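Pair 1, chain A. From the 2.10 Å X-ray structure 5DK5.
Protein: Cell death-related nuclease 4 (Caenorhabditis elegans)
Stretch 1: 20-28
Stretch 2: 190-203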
# COMPACT_ATOMS: atom_id res chain seq x y z
N THR A 20 17.52 -34.22 4.29
CA THR A 20 17.42 -32.96 3.55
C THR A 20 16.80 -31.86 4.41
O THR A 20 15.79 -32.08 5.08
CB THR A 20 16.57 -33.13 2.27
OG1 THR A 20 17.09 -34.20 1.48
CG2 THR A 20 16.57 -31.85 1.45
N LEU A 21 17.42 -30.69 4.38
CA LEU A 21 16.89 -29.51 5.05
C LEU A 21 16.74 -28.36 4.05
O LEU A 21 17.69 -27.98 3.37
CB LEU A 21 17.81 -29.08 6.20
CG LEU A 21 17.94 -30.06 7.36
CD1 LEU A 21 18.96 -29.55 8.36
CD2 LEU A 21 16.59 -30.28 8.04
N LEU A 22 15.53 -27.82 3.98
CA LEU A 22 15.22 -26.73 3.07
C LEU A 22 15.18 -25.40 3.82
O LEU A 22 14.27 -25.15 4.60
CB LEU A 22 13.88 -26.97 2.37
CG LEU A 22 13.75 -28.28 1.59
CD1 LEU A 22 12.36 -28.39 0.98
CD2 LEU A 22 14.81 -28.38 0.50
N ILE A 23 16.18 -24.56 3.58
CA ILE A 23 16.22 -23.26 4.22
C ILE A 23 15.22 -22.34 3.53
O ILE A 23 15.43 -21.94 2.38
CB ILE A 23 17.63 -22.64 4.18
CG1 ILE A 23 18.62 -23.49 4.99
CG2 ILE A 23 17.62 -21.22 4.72
CD1 ILE A 23 19.23 -24.65 4.22
N LEU A 24 14.14 -22.01 4.23
CA LEU A 24 13.03 -21.26 3.65
C LEU A 24 13.03 -19.80 4.09
O LEU A 24 13.40 -19.48 5.22
CB LEU A 24 11.71 -21.93 4.04
CG LEU A 24 10.41 -21.23 3.64
CD1 LEU A 24 9.34 -22.26 3.32
CD2 LEU A 24 9.92 -20.30 4.74
N ASP A 25 12.59 -18.92 3.19
CA ASP A 25 12.52 -17.49 3.49
C ASP A 25 11.42 -16.79 2.70
O ASP A 25 11.36 -16.88 1.47
CB ASP A 25 13.86 -16.81 3.19
CG ASP A 25 13.85 -15.34 3.53
OD1 ASP A 25 13.38 -14.53 2.70
OD2 ASP A 25 14.31 -14.99 4.63
N PHE A 26 10.56 -16.08 3.42
CA PHE A 26 9.53 -15.25 2.82
C PHE A 26 9.84 -13.77 3.02
O PHE A 26 10.32 -13.37 4.08
CB PHE A 26 8.15 -15.55 3.41
CG PHE A 26 7.57 -16.88 2.99
CD1 PHE A 26 7.41 -17.20 1.65
CD2 PHE A 26 7.17 -17.79 3.95
CE1 PHE A 26 6.87 -18.41 1.28
CE2 PHE A 26 6.63 -19.01 3.58
CZ PHE A 26 6.48 -19.32 2.24
N GLU A 27 9.60 -12.98 1.98
CA GLU A 27 9.56 -11.53 2.11
C GLU A 27 8.15 -11.08 1.77
O GLU A 27 7.50 -11.67 0.90
CB GLU A 27 10.59 -10.87 1.19
CG GLU A 27 12.02 -11.31 1.46
CD GLU A 27 12.49 -10.97 2.86
OE1 GLU A 27 12.07 -9.92 3.40
OE2 GLU A 27 13.29 -11.75 3.43
N THR A 28 7.68 -10.05 2.47
CA THR A 28 6.29 -9.61 2.34
C THR A 28 6.17 -8.12 2.06
O THR A 28 7.13 -7.36 2.21
CB THR A 28 5.48 -9.92 3.62
OG1 THR A 28 5.87 -9.03 4.67
CG2 THR A 28 5.69 -11.37 4.07
N ASP A 190 18.37 -9.79 -1.23
CA ASP A 190 16.96 -10.12 -1.13
C ASP A 190 16.75 -11.41 -0.32
O ASP A 190 17.60 -11.78 0.50
CB ASP A 190 16.34 -10.24 -2.53
CG ASP A 190 16.99 -11.32 -3.38
OD1 ASP A 190 17.78 -12.12 -2.85
OD2 ASP A 190 16.70 -11.36 -4.59
N ALA A 191 15.64 -12.10 -0.56
CA ALA A 191 15.28 -13.30 0.18
C ALA A 191 16.34 -14.39 0.07
O ALA A 191 16.63 -15.08 1.05
CB ALA A 191 13.95 -13.83 -0.31
N MET A 192 16.91 -14.56 -1.12
CA MET A 192 17.86 -15.64 -1.36
C MET A 192 19.13 -15.43 -0.55
O MET A 192 19.79 -16.39 -0.16
CB MET A 192 18.18 -15.75 -2.86
CG MET A 192 19.11 -16.89 -3.22
SD MET A 192 18.57 -18.51 -2.61
CE MET A 192 17.04 -18.73 -3.50
N ASP A 193 19.48 -14.17 -0.30
CA ASP A 193 20.64 -13.86 0.53
C ASP A 193 20.42 -14.34 1.96
O ASP A 193 21.34 -14.88 2.58
CB ASP A 193 20.94 -12.36 0.52
CG ASP A 193 21.59 -11.90 -0.77
OD1 ASP A 193 21.55 -12.66 -1.76
OD2 ASP A 193 22.13 -10.77 -0.79
N ASP A 194 19.21 -14.15 2.46
CA ASP A 194 18.85 -14.65 3.79
C ASP A 194 18.98 -16.17 3.82
O ASP A 194 19.53 -16.73 4.77
CB ASP A 194 17.43 -14.23 4.16
CG ASP A 194 17.30 -12.74 4.37
OD1 ASP A 194 18.23 -12.00 4.00
OD2 ASP A 194 16.26 -12.30 4.92
N CYS A 195 18.48 -16.82 2.77
CA CYS A 195 18.56 -18.27 2.66
C CYS A 195 20.01 -18.75 2.72
O CYS A 195 20.33 -19.70 3.44
CB CYS A 195 17.92 -18.74 1.36
SG CYS A 195 16.12 -18.71 1.36
N LEU A 196 20.88 -18.08 1.97
CA LEU A 196 22.29 -18.45 1.92
C LEU A 196 22.97 -18.23 3.27
O LEU A 196 23.78 -19.06 3.70
CB LEU A 196 23.01 -17.65 0.83
CG LEU A 196 22.59 -17.96 -0.61
CD1 LEU A 196 23.23 -16.98 -1.58
CD2 LEU A 196 22.94 -19.39 -1.00
N ASN A 197 22.64 -17.13 3.93
CA ASN A 197 23.21 -16.84 5.24
C ASN A 197 22.77 -17.87 6.28
O ASN A 197 23.59 -18.36 7.06
CB ASN A 197 22.82 -15.44 5.70
CG ASN A 197 23.71 -14.36 5.12
OD1 ASN A 197 24.89 -14.27 5.47
ND2 ASN A 197 23.15 -13.54 4.24
N ILE A 198 21.48 -18.18 6.29
CA ILE A 198 20.94 -19.17 7.22
C ILE A 198 21.55 -20.54 6.95
O ILE A 198 21.87 -21.28 7.89
CB ILE A 198 19.40 -19.25 7.12
CG1 ILE A 198 18.77 -17.95 7.61
CG2 ILE A 198 18.87 -20.43 7.94
CD1 ILE A 198 17.29 -17.81 7.28
N ALA A 199 21.72 -20.87 5.68
CA ALA A 199 22.29 -22.15 5.28
C ALA A 199 23.73 -22.28 5.76
O ALA A 199 24.13 -23.32 6.28
CB ALA A 199 22.22 -22.32 3.78
N THR A 200 24.51 -21.22 5.58
CA THR A 200 25.91 -21.22 6.00
C THR A 200 26.01 -21.28 7.52
O THR A 200 26.86 -21.98 8.06
CB THR A 200 26.65 -19.97 5.49
OG1 THR A 200 26.50 -19.87 4.07
CG2 THR A 200 28.13 -20.03 5.84
N ILE A 201 25.13 -20.56 8.20
CA ILE A 201 25.04 -20.62 9.65
C ILE A 201 24.69 -22.03 10.09
O ILE A 201 25.33 -22.60 10.97
CB ILE A 201 24.00 -19.63 10.20
CG1 ILE A 201 24.47 -18.19 10.00
CG2 ILE A 201 23.74 -19.86 11.69
CD1 ILE A 201 23.37 -17.16 10.10
N LEU A 202 23.66 -22.60 9.45
CA LEU A 202 23.22 -23.95 9.74
C LEU A 202 24.37 -24.94 9.60
O LEU A 202 24.56 -25.81 10.45
CB LEU A 202 22.07 -24.35 8.81
CG LEU A 202 21.61 -25.81 8.84
CD1 LEU A 202 21.05 -26.17 10.21
CD2 LEU A 202 20.57 -26.05 7.76
N GLN A 203 25.13 -24.80 8.53
CA GLN A 203 26.27 -25.68 8.26
C GLN A 203 27.33 -25.55 9.34
O GLN A 203 27.77 -26.54 9.93
CB GLN A 203 26.87 -25.36 6.89
CG GLN A 203 27.99 -26.30 6.46
CD GLN A 203 28.50 -25.99 5.07
OE1 GLN A 203 28.77 -24.84 4.73
NE2 GLN A 203 28.63 -27.02 4.24

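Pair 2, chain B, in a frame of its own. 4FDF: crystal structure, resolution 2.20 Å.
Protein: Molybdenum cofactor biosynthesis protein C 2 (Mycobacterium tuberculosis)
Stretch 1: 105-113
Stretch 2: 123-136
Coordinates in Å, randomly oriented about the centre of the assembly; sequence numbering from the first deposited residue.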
# COMPACT_ATOMS: atom_id res chain seq x y z
N ASP B 105 -12.85 8.50 29.54
CA ASP B 105 -11.67 8.35 28.70
C ASP B 105 -11.42 6.89 28.30
O ASP B 105 -11.86 5.95 28.99
CB ASP B 105 -10.45 8.90 29.44
CG ASP B 105 -10.48 10.41 29.60
OD1 ASP B 105 -10.97 11.10 28.68
OD2 ASP B 105 -10.03 10.92 30.64
N ILE B 106 -10.72 6.71 27.19
CA ILE B 106 -10.23 5.39 26.77
C ILE B 106 -8.72 5.46 26.55
O ILE B 106 -8.25 6.10 25.61
CB ILE B 106 -10.94 4.90 25.49
CG1 ILE B 106 -12.47 4.97 25.68
CG2 ILE B 106 -10.50 3.47 25.15
CD1 ILE B 106 -13.28 4.92 24.40
N GLU B 107 -7.97 4.82 27.44
CA GLU B 107 -6.52 4.76 27.29
C GLU B 107 -6.12 3.64 26.32
O GLU B 107 -6.71 2.55 26.32
CB GLU B 107 -5.83 4.60 28.64
N ILE B 108 -5.14 3.93 25.48
CA ILE B 108 -4.67 2.98 24.49
C ILE B 108 -3.19 2.70 24.76
O ILE B 108 -2.41 3.62 24.98
CB ILE B 108 -4.86 3.54 23.06
CG1 ILE B 108 -6.30 4.01 22.86
CG2 ILE B 108 -4.49 2.50 22.01
CD1 ILE B 108 -6.49 5.00 21.74
N THR B 109 -2.81 1.43 24.77
CA THR B 109 -1.41 1.09 24.94
C THR B 109 -0.98 0.13 23.82
O THR B 109 -1.61 -0.90 23.61
CB THR B 109 -1.15 0.47 26.34
OG1 THR B 109 -1.77 1.29 27.35
CG2 THR B 109 0.33 0.35 26.64
N ALA B 110 0.10 0.48 23.12
CA ALA B 110 0.65 -0.42 22.12
C ALA B 110 2.04 -0.93 22.53
O ALA B 110 2.90 -0.15 22.94
CB ALA B 110 0.69 0.23 20.75
N THR B 111 2.22 -2.24 22.43
CA THR B 111 3.48 -2.90 22.74
C THR B 111 3.98 -3.56 21.47
O THR B 111 3.26 -4.34 20.84
CB THR B 111 3.31 -3.95 23.88
OG1 THR B 111 2.94 -3.27 25.09
CG2 THR B 111 4.59 -4.73 24.13
N VAL B 112 5.20 -3.19 21.06
CA VAL B 112 5.78 -3.67 19.81
C VAL B 112 7.09 -4.36 20.13
O VAL B 112 7.90 -3.86 20.92
CB VAL B 112 6.02 -2.52 18.78
CG1 VAL B 112 6.69 -3.05 17.50
CG2 VAL B 112 4.71 -1.83 18.40
N ARG B 113 7.30 -5.52 19.52
CA ARG B 113 8.56 -6.26 19.66
C ARG B 113 9.18 -6.52 18.29
O ARG B 113 8.47 -6.74 17.29
CB ARG B 113 8.35 -7.56 20.45
CG ARG B 113 8.05 -7.34 21.95
CD ARG B 113 7.35 -8.53 22.62
NE ARG B 113 6.14 -8.95 21.90
CZ ARG B 113 4.88 -8.72 22.29
NH1 ARG B 113 4.61 -8.07 23.43
NH2 ARG B 113 3.88 -9.15 21.53
N GLU B 123 6.58 2.58 15.40
CA GLU B 123 5.48 1.67 15.14
C GLU B 123 4.52 1.62 16.32
O GLU B 123 3.30 1.59 16.11
CB GLU B 123 5.95 0.26 14.73
CG GLU B 123 7.43 -0.05 14.96
CD GLU B 123 8.39 0.66 14.01
OE1 GLU B 123 8.23 0.56 12.77
OE2 GLU B 123 9.32 1.32 14.51
N ALA B 124 5.05 1.61 17.54
CA ALA B 124 4.22 1.70 18.73
C ALA B 124 3.35 2.96 18.72
O ALA B 124 2.14 2.89 18.99
CB ALA B 124 5.06 1.62 20.00
N LEU B 125 3.96 4.11 18.43
CA LEU B 125 3.23 5.39 18.35
C LEU B 125 2.19 5.42 17.21
O LEU B 125 1.09 5.96 17.38
CB LEU B 125 4.22 6.55 18.17
CG LEU B 125 5.10 6.89 19.36
CD1 LEU B 125 6.29 7.73 18.88
CD2 LEU B 125 4.33 7.61 20.47
N THR B 126 2.55 4.83 16.07
CA THR B 126 1.67 4.75 14.90
C THR B 126 0.41 3.91 15.20
O THR B 126 -0.72 4.30 14.86
CB THR B 126 2.47 4.22 13.69
OG1 THR B 126 3.50 5.16 13.35
CG2 THR B 126 1.60 3.99 12.48
N ALA B 127 0.62 2.76 15.84
CA ALA B 127 -0.46 1.87 16.29
C ALA B 127 -1.41 2.59 17.25
O ALA B 127 -2.62 2.58 17.06
CB ALA B 127 0.13 0.62 16.95
N VAL B 128 -0.85 3.23 18.26
CA VAL B 128 -1.65 4.00 19.21
C VAL B 128 -2.43 5.06 18.43
O VAL B 128 -3.63 5.25 18.61
CB VAL B 128 -0.76 4.68 20.28
CG1 VAL B 128 -1.48 5.85 20.97
CG2 VAL B 128 -0.29 3.65 21.31
N SER B 129 -1.72 5.70 17.52
CA SER B 129 -2.29 6.78 16.75
C SER B 129 -3.43 6.33 15.87
O SER B 129 -4.52 6.93 15.90
CB SER B 129 -1.18 7.39 15.93
OG SER B 129 -1.64 8.58 15.32
N VAL B 130 -3.23 5.25 15.11
CA VAL B 130 -4.29 4.79 14.21
C VAL B 130 -5.46 4.15 14.97
O VAL B 130 -6.62 4.26 14.55
CB VAL B 130 -3.74 3.89 13.06
CG1 VAL B 130 -4.88 3.29 12.23
CG2 VAL B 130 -2.81 4.72 12.14
N ALA B 131 -5.16 3.50 16.10
CA ALA B 131 -6.21 2.95 16.97
C ALA B 131 -7.11 4.05 17.54
O ALA B 131 -8.32 3.85 17.66
CB ALA B 131 -5.59 2.13 18.10
N ALA B 132 -6.51 5.19 17.89
CA ALA B 132 -7.25 6.36 18.39
C ALA B 132 -8.12 6.96 17.30
O ALA B 132 -9.29 7.25 17.52
CB ALA B 132 -6.28 7.42 18.92
N LEU B 133 -7.54 7.14 16.11
CA LEU B 133 -8.31 7.62 14.96
C LEU B 133 -9.49 6.70 14.66
O LEU B 133 -10.57 7.16 14.30
CB LEU B 133 -7.42 7.75 13.71
CG LEU B 133 -6.40 8.90 13.68
CD1 LEU B 133 -5.34 8.66 12.59
CD2 LEU B 133 -7.09 10.23 13.46
N THR B 134 -9.27 5.39 14.79
CA THR B 134 -10.30 4.41 14.52
C THR B 134 -11.37 4.43 15.60
O THR B 134 -12.56 4.32 15.30
CB THR B 134 -9.70 3.01 14.34
OG1 THR B 134 -8.82 3.03 13.21
CG2 THR B 134 -10.80 1.97 14.11
N LEU B 135 -10.96 4.59 16.86
CA LEU B 135 -11.93 4.78 17.92
C LEU B 135 -12.81 5.98 17.60
O LEU B 135 -14.04 5.88 17.63
CB LEU B 135 -11.27 4.98 19.28
CG LEU B 135 -10.70 3.74 19.95
CD1 LEU B 135 -10.19 4.14 21.32
CD2 LEU B 135 -11.73 2.59 20.05
N TYR B 136 -12.18 7.11 17.28
CA TYR B 136 -12.91 8.31 16.94
C TYR B 136 -13.88 8.09 15.77
O TYR B 136 -15.00 8.59 15.79
CB TYR B 136 -11.96 9.48 16.65
CG TYR B 136 -12.71 10.75 16.33
CD1 TYR B 136 -12.87 11.18 15.02
CD2 TYR B 136 -13.30 11.50 17.34
CE1 TYR B 136 -13.57 12.35 14.72
CE2 TYR B 136 -14.01 12.67 17.06
CZ TYR B 136 -14.14 13.09 15.73
OH TYR B 136 -14.85 14.23 15.44

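In both pairs nine residues of a strand lie against a helix running roughly antiparallel to them. The axes approach to 7.7 Å in pair 1 and 7.5 Å in pair 2, with angles of 148° and 146° between their N-to-C directions, and the central backbones superpose with an RMSD of 0.5 Å. The buried surface is also similar, 487 and 466 Å². Because side chains alternate along a strand, four matched positions point toward the helix in each pair: L21(A), I23(A), D25(A) and E27(A), matching I106(B), I108(B), A110(B) and V112(B).

At the first position, the two branched aliphatic residues reach a leucine that is itself matched. L21(A) CD1 lies 3.9 Å from L202(A) CD2, and I106(B) CG2 lies 3.9 Å from L135(B) CD1. The leucines adopt different rotamers, t,p for L202(A) and m,t for L135(B), yet both fill this end of the contact.

The next position is isoleucine in both pairs and has the largest covered area of any residue. Its two arms spread along the helix. In pair 1, I23(A) CG2 meets I198(A) CG2 at 3.5 Å while its CD1 meets A199(A) CB at 3.8 Å. In pair 2, I108(B) CG2 lies 4.1 Å from A131(B) CB, and its CD1 lies 3.7 Å from A132(B) CB. The matched alanines A199(A) and A132(B) offer only a methyl, so CD1 can come close to the helix; I198(A), where pair 2 has A131(B), brings a longer side chain to CG2.

Chemistry diverges at the third position. A110(B) is small and apolar: its CB sits 3.5 Å from A124(B) O, 3.6 Å from V128(B) CG2 and 3.9 Å from A127(B) CB. D25(A) instead extends a carboxylate over the helix, with OD1 3.1 Å from A191(A) CB and OD2 3.2 Å from D194(A) CB, while its CB packs 3.5 Å from C195(A) SG. Thus C195(A) and V128(B) both supply bulk beside the strand.

At the fourth position, V112(B) CG2 rests 3.8 Å from A124(B) CB, and E27(A) CG lies 3.6 Å from the matched A191(A) CB. The glutamate's aliphatic portion therefore does valine's packing work, but its carboxylate continues to OE2, 3.4 Å from D194(A) OD2. D194(A) occupies the position matched by A127(B), and its OD2 is also 3.3 Å from D25(A) OD2. These are close like charges without a hydrogen bond between them, so pair 1 gathers acidic groups where pair 2 is closed by methyls.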